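Local coordinates for protein methionine gamma-lyase (Trichomonas vaginalis, PDB 1E5E) that belongs to the Cys/Met metabolism family of pyridoxal-phosphate-dependent enzymes and is assembled from four copies of one chain, at residues K273-V284 with I385-L396; A266-V274 with L374-L384. All blocks are in the same frame, centred on the assembly; numbering follows the deposited sequence. Where two conformers were deposited one is given.

Contact 1: residues K273-V284 with I385-L396; sequences KVAEYLKSHPAV and IADFKQGLDALL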
loop_
_atom_site.group_PDB
_atom_site.type_symbol
_atom_site.label_atom_id
_atom_site.label_comp_id
_atom_site.label_asym_id
_atom_site.label_seq_id
_atom_site.Cartn_x
_atom_site.Cartn_y
_atom_site.Cartn_z
ATOM N N LYS A 273 -13.099 -29.424 16.754
ATOM C CA LYS A 273 -14.534 -29.673 16.689
ATOM C C LYS A 273 -14.967 -30.162 15.309
ATOM O O LYS A 273 -15.751 -31.114 15.214
ATOM C CB LYS A 273 -15.379 -28.427 17.024
ATOM C CG LYS A 273 -15.173 -27.980 18.462
ATOM C CD LYS A 273 -15.645 -26.569 18.724
ATOM C CE LYS A 273 -15.441 -26.229 20.223
ATOM N NZ LYS A 273 -15.814 -24.789 20.379
ATOM N N VAL A 274 -14.410 -29.540 14.275
ATOM C CA VAL A 274 -14.782 -29.911 12.925
ATOM C C VAL A 274 -14.293 -31.317 12.582
ATOM O O VAL A 274 -15.062 -32.083 11.963
ATOM C CB VAL A 274 -14.289 -28.901 11.878
ATOM C CG1 VAL A 274 -14.546 -29.411 10.483
ATOM C CG2 VAL A 274 -14.979 -27.542 12.106
ATOM N N ALA A 275 -13.097 -31.652 13.034
ATOM C CA ALA A 275 -12.577 -32.977 12.695
ATOM C C ALA A 275 -13.439 -34.043 13.366
ATOM O O ALA A 275 -13.736 -35.028 12.712
ATOM C CB ALA A 275 -11.111 -33.134 13.095
ATOM N N GLU A 276 -13.791 -33.865 14.623
ATOM C CA GLU A 276 -14.632 -34.790 15.354
ATOM C C GLU A 276 -15.981 -34.977 14.665
ATOM O O GLU A 276 -16.429 -36.108 14.526
ATOM C CB GLU A 276 -14.901 -34.328 16.802
ATOM C CG GLU A 276 -13.667 -34.432 17.674
ATOM C CD GLU A 276 -13.687 -34.163 19.148
ATOM O OE1 GLU A 276 -14.728 -33.989 19.816
ATOM O OE2 GLU A 276 -12.608 -34.140 19.798
ATOM N N TYR A 277 -16.569 -33.892 14.136
ATOM C CA TYR A 277 -17.830 -34.021 13.432
ATOM C C TYR A 277 -17.661 -34.829 12.157
ATOM O O TYR A 277 -18.497 -35.671 11.835
ATOM C CB TYR A 277 -18.404 -32.605 13.103
ATOM C CG TYR A 277 -19.639 -32.788 12.229
ATOM C CD1 TYR A 277 -20.832 -33.165 12.817
ATOM C CD2 TYR A 277 -19.597 -32.583 10.873
ATOM C CE1 TYR A 277 -21.971 -33.360 12.052
ATOM C CE2 TYR A 277 -20.717 -32.756 10.076
ATOM C CZ TYR A 277 -21.884 -33.158 10.696
ATOM O OH TYR A 277 -22.997 -33.368 9.956
ATOM N N LEU A 278 -16.596 -34.610 11.384
ATOM C CA LEU A 278 -16.399 -35.299 10.126
ATOM C C LEU A 278 -16.192 -36.802 10.334
ATOM O O LEU A 278 -16.755 -37.630 9.638
ATOM C CB LEU A 278 -15.208 -34.765 9.330
ATOM C CG LEU A 278 -15.292 -33.286 8.911
ATOM C CD1 LEU A 278 -13.960 -32.823 8.305
ATOM C CD2 LEU A 278 -16.442 -33.098 7.937
ATOM N N LYS A 279 -15.474 -37.106 11.414
ATOM C CA LYS A 279 -15.142 -38.483 11.703
ATOM C C LYS A 279 -16.400 -39.318 11.971
ATOM O O LYS A 279 -16.449 -40.512 11.664
ATOM C CB LYS A 279 -14.179 -38.502 12.877
ATOM C CG LYS A 279 -13.909 -39.881 13.452
ATOM C CD LYS A 279 -13.201 -39.728 14.803
ATOM C CE LYS A 279 -11.716 -39.954 14.627
ATOM N NZ LYS A 279 -11.312 -41.351 14.996
ATOM N N SER A 280 -17.434 -38.714 12.533
ATOM C CA SER A 280 -18.585 -39.575 12.819
ATOM C C SER A 280 -19.692 -39.471 11.791
ATOM O O SER A 280 -20.772 -39.988 12.033
ATOM C CB SER A 280 -18.995 -39.197 14.240
ATOM O OG SER A 280 -19.805 -38.042 14.112
ATOM N N HIS A 281 -19.436 -38.823 10.671
ATOM C CA HIS A 281 -20.403 -38.689 9.610
ATOM C C HIS A 281 -20.366 -39.938 8.723
ATOM O O HIS A 281 -19.317 -40.339 8.247
ATOM C CB HIS A 281 -20.165 -37.466 8.735
ATOM C CG HIS A 281 -21.396 -37.135 7.948
ATOM N ND1 HIS A 281 -21.699 -37.834 6.801
ATOM C CD2 HIS A 281 -22.392 -36.250 8.155
ATOM C CE1 HIS A 281 -22.845 -37.408 6.306
ATOM N NE2 HIS A 281 -23.268 -36.436 7.101
ATOM N N PRO A 282 -21.518 -40.521 8.449
ATOM C CA PRO A 282 -21.587 -41.740 7.649
ATOM C C PRO A 282 -21.064 -41.607 6.230
ATOM O O PRO A 282 -20.610 -42.630 5.693
ATOM C CB PRO A 282 -23.059 -42.133 7.679
ATOM C CG PRO A 282 -23.703 -41.291 8.720
ATOM C CD PRO A 282 -22.837 -40.081 8.965
ATOM N N ALA A 283 -20.983 -40.425 5.603
ATOM C CA ALA A 283 -20.395 -40.342 4.263
ATOM C C ALA A 283 -18.873 -40.360 4.252
ATOM O O ALA A 283 -18.262 -40.436 3.179
ATOM C CB ALA A 283 -20.860 -39.054 3.568
ATOM N N VAL A 284 -18.248 -40.300 5.422
ATOM C CA VAL A 284 -16.805 -40.125 5.516
ATOM C C VAL A 284 -16.130 -41.444 5.835
ATOM O O VAL A 284 -16.451 -42.108 6.802
ATOM C CB VAL A 284 -16.418 -39.060 6.572
ATOM C CG1 VAL A 284 -14.905 -38.927 6.753
ATOM C CG2 VAL A 284 -16.998 -37.701 6.144
ATOM N N ILE A 385 -19.644 -26.557 11.024
ATOM C CA ILE A 385 -20.174 -27.921 11.066
ATOM C C ILE A 385 -21.510 -27.953 10.337
ATOM O O ILE A 385 -21.662 -28.862 9.522
ATOM C CB ILE A 385 -20.381 -28.393 12.517
ATOM C CG1 ILE A 385 -19.009 -28.686 13.150
ATOM C CG2 ILE A 385 -21.324 -29.598 12.552
ATOM C CD1 ILE A 385 -19.023 -28.804 14.671
ATOM N N ALA A 386 -22.364 -26.940 10.524
ATOM C CA ALA A 386 -23.607 -26.913 9.742
ATOM C C ALA A 386 -23.364 -26.826 8.244
ATOM O O ALA A 386 -24.193 -27.356 7.483
ATOM C CB ALA A 386 -24.554 -25.780 10.185
ATOM N N ASP A 387 -22.270 -26.189 7.771
ATOM C CA ASP A 387 -22.051 -26.162 6.324
ATOM C C ASP A 387 -21.688 -27.574 5.861
ATOM O O ASP A 387 -22.067 -28.016 4.756
ATOM C CB ASP A 387 -20.936 -25.160 5.996
ATOM C CG ASP A 387 -20.829 -24.791 4.544
ATOM O OD1 ASP A 387 -21.844 -24.896 3.812
ATOM O OD2 ASP A 387 -19.713 -24.407 4.098
ATOM N N PHE A 388 -20.862 -28.275 6.672
ATOM C CA PHE A 388 -20.572 -29.659 6.248
ATOM C C PHE A 388 -21.814 -30.547 6.354
ATOM O O PHE A 388 -22.042 -31.380 5.467
ATOM C CB PHE A 388 -19.441 -30.255 7.038
ATOM C CG PHE A 388 -18.068 -29.846 6.595
ATOM C CD1 PHE A 388 -17.575 -30.267 5.378
ATOM C CD2 PHE A 388 -17.275 -29.071 7.414
ATOM C CE1 PHE A 388 -16.295 -29.926 4.974
ATOM C CE2 PHE A 388 -15.999 -28.746 6.993
ATOM C CZ PHE A 388 -15.501 -29.155 5.781
ATOM N N LYS A 389 -22.620 -30.376 7.392
ATOM C CA LYS A 389 -23.837 -31.179 7.512
ATOM C C LYS A 389 -24.737 -31.060 6.275
ATOM O O LYS A 389 -25.162 -32.106 5.778
ATOM C CB LYS A 389 -24.651 -30.815 8.730
ATOM C CG LYS A 389 -26.041 -31.462 8.772
ATOM C CD LYS A 389 -26.468 -31.547 10.233
ATOM C CE LYS A 389 -27.978 -31.719 10.359
ATOM N NZ LYS A 389 -28.432 -32.928 9.634
ATOM N N GLN A 390 -25.048 -29.860 5.813
ATOM C CA GLN A 390 -25.936 -29.744 4.674
ATOM C C GLN A 390 -25.241 -30.346 3.452
ATOM O O GLN A 390 -25.893 -31.047 2.672
ATOM C CB GLN A 390 -26.428 -28.335 4.365
ATOM C CG GLN A 390 -25.410 -27.247 4.079
ATOM C CD GLN A 390 -25.005 -27.122 2.634
ATOM O OE1 GLN A 390 -25.778 -27.587 1.785
ATOM N NE2 GLN A 390 -23.831 -26.567 2.323
ATOM N N GLY A 391 -23.971 -30.052 3.262
ATOM C CA GLY A 391 -23.235 -30.540 2.100
ATOM C C GLY A 391 -23.215 -32.079 2.114
ATOM O O GLY A 391 -23.415 -32.693 1.066
ATOM N N LEU A 392 -22.806 -32.663 3.231
ATOM C CA LEU A 392 -22.709 -34.110 3.376
ATOM C C LEU A 392 -24.058 -34.826 3.320
ATOM O O LEU A 392 -24.217 -35.831 2.603
ATOM C CB LEU A 392 -21.992 -34.481 4.684
ATOM C CG LEU A 392 -20.480 -34.177 4.692
ATOM C CD1 LEU A 392 -19.888 -34.355 6.074
ATOM C CD2 LEU A 392 -19.783 -35.064 3.677
ATOM N N ASP A 393 -25.076 -34.330 4.020
ATOM C CA ASP A 393 -26.394 -34.951 3.991
ATOM C C ASP A 393 -26.887 -35.047 2.556
ATOM O O ASP A 393 -27.352 -36.127 2.196
ATOM C CB ASP A 393 -27.407 -34.214 4.867
ATOM C CG ASP A 393 -27.147 -34.520 6.334
ATOM O OD1 ASP A 393 -27.943 -34.045 7.183
ATOM O OD2 ASP A 393 -26.130 -35.196 6.650
ATOM N N ALA A 394 -26.767 -34.003 1.757
ATOM C CA ALA A 394 -27.163 -33.984 0.367
ATOM C C ALA A 394 -26.467 -35.036 -0.486
ATOM O O ALA A 394 -26.999 -35.679 -1.387
ATOM C CB ALA A 394 -26.783 -32.630 -0.218
ATOM N N LEU A 395 -25.172 -35.217 -0.235
ATOM C CA LEU A 395 -24.391 -36.270 -0.847
ATOM C C LEU A 395 -25.114 -37.597 -0.640
ATOM O O LEU A 395 -25.293 -38.357 -1.576
ATOM C CB LEU A 395 -23.069 -36.348 -0.088
ATOM C CG LEU A 395 -21.795 -36.685 -0.835
ATOM C CD1 LEU A 395 -21.607 -35.695 -1.970
ATOM C CD2 LEU A 395 -20.617 -36.660 0.132
ATOM N N LEU A 396 -25.485 -37.877 0.607
ATOM C CA LEU A 396 -26.141 -39.104 0.984
ATOM C C LEU A 396 -27.612 -39.182 0.613
ATOM O O LEU A 396 -28.122 -40.292 0.464
ATOM C CB LEU A 396 -26.047 -39.314 2.510
ATOM C CG LEU A 396 -24.654 -39.565 3.083
ATOM C CD1 LEU A 396 -24.726 -39.931 4.554
ATOM C CD2 LEU A 396 -23.912 -40.637 2.299
#
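Tyr277 of helix 260-279 enters helix 381-396 as a knob, its hole formed by Ile385, Phe388, Lys389 and Leu392. This is a single knob-into-hole contact between two roughly parallel helices, whose segment axes approach to 10.4 Å at 21°. With CG anti to the backbone N (chi1 174°), the tyrosine ring is directed across the neighbouring helix. Ile385 CG2 lies over the centre of one ring face, 3.6 Å from the centroid, in a CH-pi contact. At the far end of the ring, Tyr277 OH meets Lys389 CB at 3.3 Å. The next residue, Leu278, sets its CD2 over a face of the Phe388 ring, 4.0 Å from its centroid, while Val274 CG1 meets the same ring obliquely. Past the helix end, the His281 ring is layered between Leu392 CB on one face and Pro282 CD on the opposite one. Both its nitrogens are used, which fixes the rotation of the ring: NE2 donates almost straight to Asp393 OD2 (3.2 Å, 167°), and ND1 accepts from Ala283 N at 2.9 Å. In the outer shell, strand 311-316 adds contacts, Ile312 touching Val274 and Phe314 touching Leu278. Asp393 is itself held by a salt bridge, its other oxygen, OD1, lying 2.7 Å from Lys389 NZ and met nearly along the C-O bond.

Contact 2: residues A266-V274 with L374-L384; sequences AESENAMKV and LSVGIEDADEL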
loop_
_atom_site.group_PDB
_atom_site.type_symbol
_atom_site.label_atom_id
_atom_site.label_comp_id
_atom_site.label_asym_id
_atom_site.label_seq_id
_atom_site.Cartn_x
_atom_site.Cartn_y
_atom_site.Cartn_z
ATOM N N ALA A 266 -7.407 -20.181 18.127
ATOM C CA ALA A 266 -8.797 -20.233 17.669
ATOM C C ALA A 266 -8.956 -21.220 16.522
ATOM O O ALA A 266 -9.949 -21.963 16.545
ATOM C CB ALA A 266 -9.231 -18.841 17.218
ATOM N N GLU A 267 -8.002 -21.268 15.575
ATOM C CA GLU A 267 -8.156 -22.219 14.475
ATOM C C GLU A 267 -8.005 -23.675 14.890
ATOM O O GLU A 267 -8.686 -24.550 14.310
ATOM C CB GLU A 267 -7.170 -21.865 13.326
ATOM C CG GLU A 267 -7.564 -20.528 12.704
ATOM C CD GLU A 267 -6.578 -19.793 11.848
ATOM O OE1 GLU A 267 -5.478 -20.315 11.581
ATOM O OE2 GLU A 267 -6.894 -18.633 11.419
ATOM N N SER A 268 -7.113 -24.012 15.795
ATOM C CA SER A 268 -6.886 -25.354 16.322
ATOM C C SER A 268 -8.121 -25.867 17.077
ATOM O O SER A 268 -8.603 -26.997 16.896
ATOM C CB SER A 268 -5.660 -25.309 17.257
ATOM O OG SER A 268 -4.462 -25.115 16.427
ATOM N N GLU A 269 -8.704 -24.998 17.908
ATOM C CA GLU A 269 -9.882 -25.299 18.681
ATOM C C GLU A 269 -11.061 -25.588 17.743
ATOM O O GLU A 269 -11.696 -26.629 17.927
ATOM C CB GLU A 269 -10.303 -24.179 19.632
ATOM C CG GLU A 269 -9.313 -23.938 20.731
ATOM C CD GLU A 269 -9.382 -22.584 21.417
ATOM O OE1 GLU A 269 -8.646 -22.404 22.424
ATOM O OE2 GLU A 269 -10.024 -21.624 20.922
ATOM N N ASN A 270 -11.211 -24.765 16.706
ATOM C CA ASN A 270 -12.248 -25.012 15.735
ATOM C C ASN A 270 -12.027 -26.338 15.003
ATOM O O ASN A 270 -12.971 -27.088 14.741
ATOM C CB ASN A 270 -12.352 -23.900 14.688
ATOM C CG ASN A 270 -13.134 -22.684 15.099
ATOM O OD1 ASN A 270 -13.905 -22.687 16.069
ATOM N ND2 ASN A 270 -12.984 -21.621 14.304
ATOM N N ALA A 271 -10.787 -26.573 14.613
ATOM C CA ALA A 271 -10.425 -27.750 13.854
ATOM C C ALA A 271 -10.712 -29.033 14.653
ATOM O O ALA A 271 -11.296 -29.957 14.107
ATOM C CB ALA A 271 -8.942 -27.760 13.435
ATOM N N MET A 272 -10.399 -29.026 15.950
ATOM C CA MET A 272 -10.736 -30.222 16.740
ATOM C C MET A 272 -12.245 -30.454 16.631
ATOM O O MET A 272 -12.641 -31.610 16.397
ATOM C CB MET A 272 -10.288 -30.114 18.190
ATOM C CG MET A 272 -10.577 -31.355 19.038
ATOM S SD MET A 272 -9.807 -32.874 18.420
ATOM C CE MET A 272 -8.147 -32.756 19.024
ATOM N N LYS A 273 -13.099 -29.424 16.754
ATOM C CA LYS A 273 -14.534 -29.673 16.689
ATOM C C LYS A 273 -14.967 -30.162 15.309
ATOM O O LYS A 273 -15.751 -31.114 15.214
ATOM C CB LYS A 273 -15.379 -28.427 17.024
ATOM C CG LYS A 273 -15.173 -27.980 18.462
ATOM C CD LYS A 273 -15.645 -26.569 18.724
ATOM C CE LYS A 273 -15.441 -26.229 20.223
ATOM N NZ LYS A 273 -15.814 -24.789 20.379
ATOM N N VAL A 274 -14.410 -29.540 14.275
ATOM C CA VAL A 274 -14.782 -29.911 12.925
ATOM C C VAL A 274 -14.293 -31.317 12.582
ATOM O O VAL A 274 -15.062 -32.083 11.963
ATOM C CB VAL A 274 -14.289 -28.901 11.878
ATOM C CG1 VAL A 274 -14.546 -29.411 10.483
ATOM C CG2 VAL A 274 -14.979 -27.542 12.106
ATOM N N LEU A 374 -8.638 -29.548 4.104
ATOM C CA LEU A 374 -9.379 -28.446 4.685
ATOM C C LEU A 374 -8.431 -27.657 5.585
ATOM O O LEU A 374 -7.742 -28.339 6.339
ATOM C CB LEU A 374 -10.557 -28.942 5.518
ATOM C CG LEU A 374 -11.352 -27.985 6.393
ATOM C CD1 LEU A 374 -12.161 -26.969 5.578
ATOM C CD2 LEU A 374 -12.284 -28.809 7.305
ATOM N N SER A 375 -8.545 -26.333 5.566
ATOM C CA SER A 375 -7.761 -25.486 6.419
ATOM C C SER A 375 -8.805 -24.659 7.176
ATOM O O SER A 375 -9.591 -24.040 6.482
ATOM C CB SER A 375 -6.863 -24.481 5.647
ATOM O OG SER A 375 -6.010 -23.848 6.615
ATOM N N VAL A 376 -8.952 -24.882 8.460
ATOM C CA VAL A 376 -10.075 -24.281 9.179
ATOM C C VAL A 376 -9.664 -22.874 9.626
ATOM O O VAL A 376 -8.569 -22.743 10.185
ATOM C CB VAL A 376 -10.393 -25.141 10.418
ATOM C CG1 VAL A 376 -11.421 -24.526 11.347
ATOM C CG2 VAL A 376 -10.869 -26.522 9.952
ATOM N N GLY A 377 -10.557 -21.922 9.518
ATOM C CA GLY A 377 -10.334 -20.549 9.941
ATOM C C GLY A 377 -11.030 -20.237 11.279
ATOM O O GLY A 377 -11.257 -21.149 12.070
ATOM N N ILE A 378 -11.377 -18.965 11.511
ATOM C CA ILE A 378 -11.909 -18.529 12.780
ATOM C C ILE A 378 -13.394 -18.170 12.779
ATOM O O ILE A 378 -13.889 -17.520 13.708
ATOM C CB ILE A 378 -11.100 -17.340 13.343
ATOM C CG1 ILE A 378 -11.184 -16.184 12.314
ATOM C CG2 ILE A 378 -9.642 -17.775 13.566
ATOM C CD1 ILE A 378 -10.240 -15.043 12.704
ATOM N N GLU A 379 -14.137 -18.706 11.844
ATOM C CA GLU A 379 -15.589 -18.597 11.858
ATOM C C GLU A 379 -16.165 -19.360 13.064
ATOM O O GLU A 379 -15.471 -20.128 13.726
ATOM C CB GLU A 379 -16.184 -19.249 10.598
ATOM C CG GLU A 379 -15.687 -18.621 9.314
ATOM C CD GLU A 379 -14.573 -19.334 8.600
ATOM O OE1 GLU A 379 -13.863 -20.118 9.269
ATOM O OE2 GLU A 379 -14.351 -19.096 7.375
ATOM N N ASP A 380 -17.465 -19.200 13.281
ATOM C CA ASP A 380 -18.132 -19.938 14.368
ATOM C C ASP A 380 -18.126 -21.437 14.060
ATOM O O ASP A 380 -18.380 -21.863 12.933
ATOM C CB ASP A 380 -19.521 -19.301 14.499
ATOM C CG ASP A 380 -20.330 -20.136 15.503
ATOM O OD1 ASP A 380 -20.123 -19.886 16.698
ATOM O OD2 ASP A 380 -21.065 -21.032 15.050
ATOM N N ALA A 381 -17.632 -22.284 14.965
ATOM C CA ALA A 381 -17.502 -23.717 14.756
ATOM C C ALA A 381 -18.827 -24.381 14.409
ATOM O O ALA A 381 -18.829 -25.210 13.494
ATOM C CB ALA A 381 -16.872 -24.427 15.957
ATOM N N ASP A 382 -19.937 -23.997 15.043
ATOM C CA ASP A 382 -21.253 -24.539 14.711
ATOM C C ASP A 382 -21.692 -24.179 13.295
ATOM O O ASP A 382 -22.177 -25.041 12.567
ATOM C CB ASP A 382 -22.325 -24.082 15.709
ATOM C CG ASP A 382 -22.116 -24.740 17.061
ATOM O OD1 ASP A 382 -21.574 -25.852 17.181
ATOM O OD2 ASP A 382 -22.425 -24.145 18.101
ATOM N N GLU A 383 -21.447 -22.919 12.865
ATOM C CA GLU A 383 -21.723 -22.626 11.455
ATOM C C GLU A 383 -20.847 -23.461 10.529
ATOM O O GLU A 383 -21.368 -23.901 9.490
ATOM C CB GLU A 383 -21.653 -21.137 11.144
ATOM C CG GLU A 383 -22.903 -20.420 11.657
ATOM C CD GLU A 383 -22.684 -18.915 11.733
ATOM O OE1 GLU A 383 -21.563 -18.446 12.042
ATOM O OE2 GLU A 383 -23.674 -18.170 11.577
ATOM N N LEU A 384 -19.576 -23.693 10.824
ATOM C CA LEU A 384 -18.757 -24.530 9.957
ATOM C C LEU A 384 -19.339 -25.956 9.888
ATOM O O LEU A 384 -19.427 -26.581 8.847
ATOM C CB LEU A 384 -17.311 -24.597 10.495
ATOM C CG LEU A 384 -16.526 -23.277 10.395
ATOM C CD1 LEU A 384 -15.222 -23.356 11.170
ATOM C CD2 LEU A 384 -16.257 -22.939 8.926
HETATM O O HOH W 1 -15.972 -21.041 17.140
#
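The amide of Asn270 is the flat group at the centre, and its ND2 is gripped by two backbone carbonyls of the 376-380 loop. Gly377 O lies in the amide plane, 2.9 Å from Asn270 ND2, and receives a fairly straight bond (162°) on a lone pair. Glu379 O, 3.0 Å from the same ND2, stands 36° out of that plane, and its bond is the more bent of the two, at 130°. At the other side of the amide, a water donates to Asn270 OD1 (2.9 Å) and accepts from Ala381 N (3.0 Å), linking the side chain to the first turn of helix 381-396. These three bonds fix the amide's rotation and satisfy its polar atoms. CG lies anti to the carbonyl carbon, an orientation that carries the amide across to the loop while Asn270 CB rests on Val376 CG1 at 3.5 Å.

Apolar contacts extend along the helix on either side of Asn270. Earlier, Glu267 CG packs on Ile378 CG2 at 3.6 Å; later, Val274 CG2 reaches Leu384 CB at 4.1 Å and Val274 CG1 meets Leu374 CD2, the two side chains crossing at about a right angle. Asp380 is the N-cap of the second helix, its OD2 accepting from Glu383 N at 2.9 Å. The second subunit adjoins this turn: its Thr10 bonds Asp380 N and its His14 bonds Glu379 OE2, while Glu379 OE1 bonds Ser344 of the same chain. The arrangement is a strand-loop-helix connection packed against a helix, in the C-terminal domain of a fold-type I PLP-dependent enzyme.

How the contacts relate
Both contacts join helix 260-279 to the C-terminal part of the chain and share Lys273 and Val274, with centres 13 Å apart. Contact 2 is almost wholly buried and lies closer to the chain centre, beside the second subunit; contact 1 is farther out, partly buried, and touches no other chain. Their chemistry follows this difference. In contact 2 a buried amide serves loop carbonyls and a water, whereas contact 1 relies on CH-pi and apolar packing, with a histidine-carboxylate bond from buried His281 and a salt bridge to exposed Lys389. The two meet where Phe388 CZ packs on Leu374 CD2 at 3.6 Å, joining their apolar packing between helix 381-396 and strand 371-375.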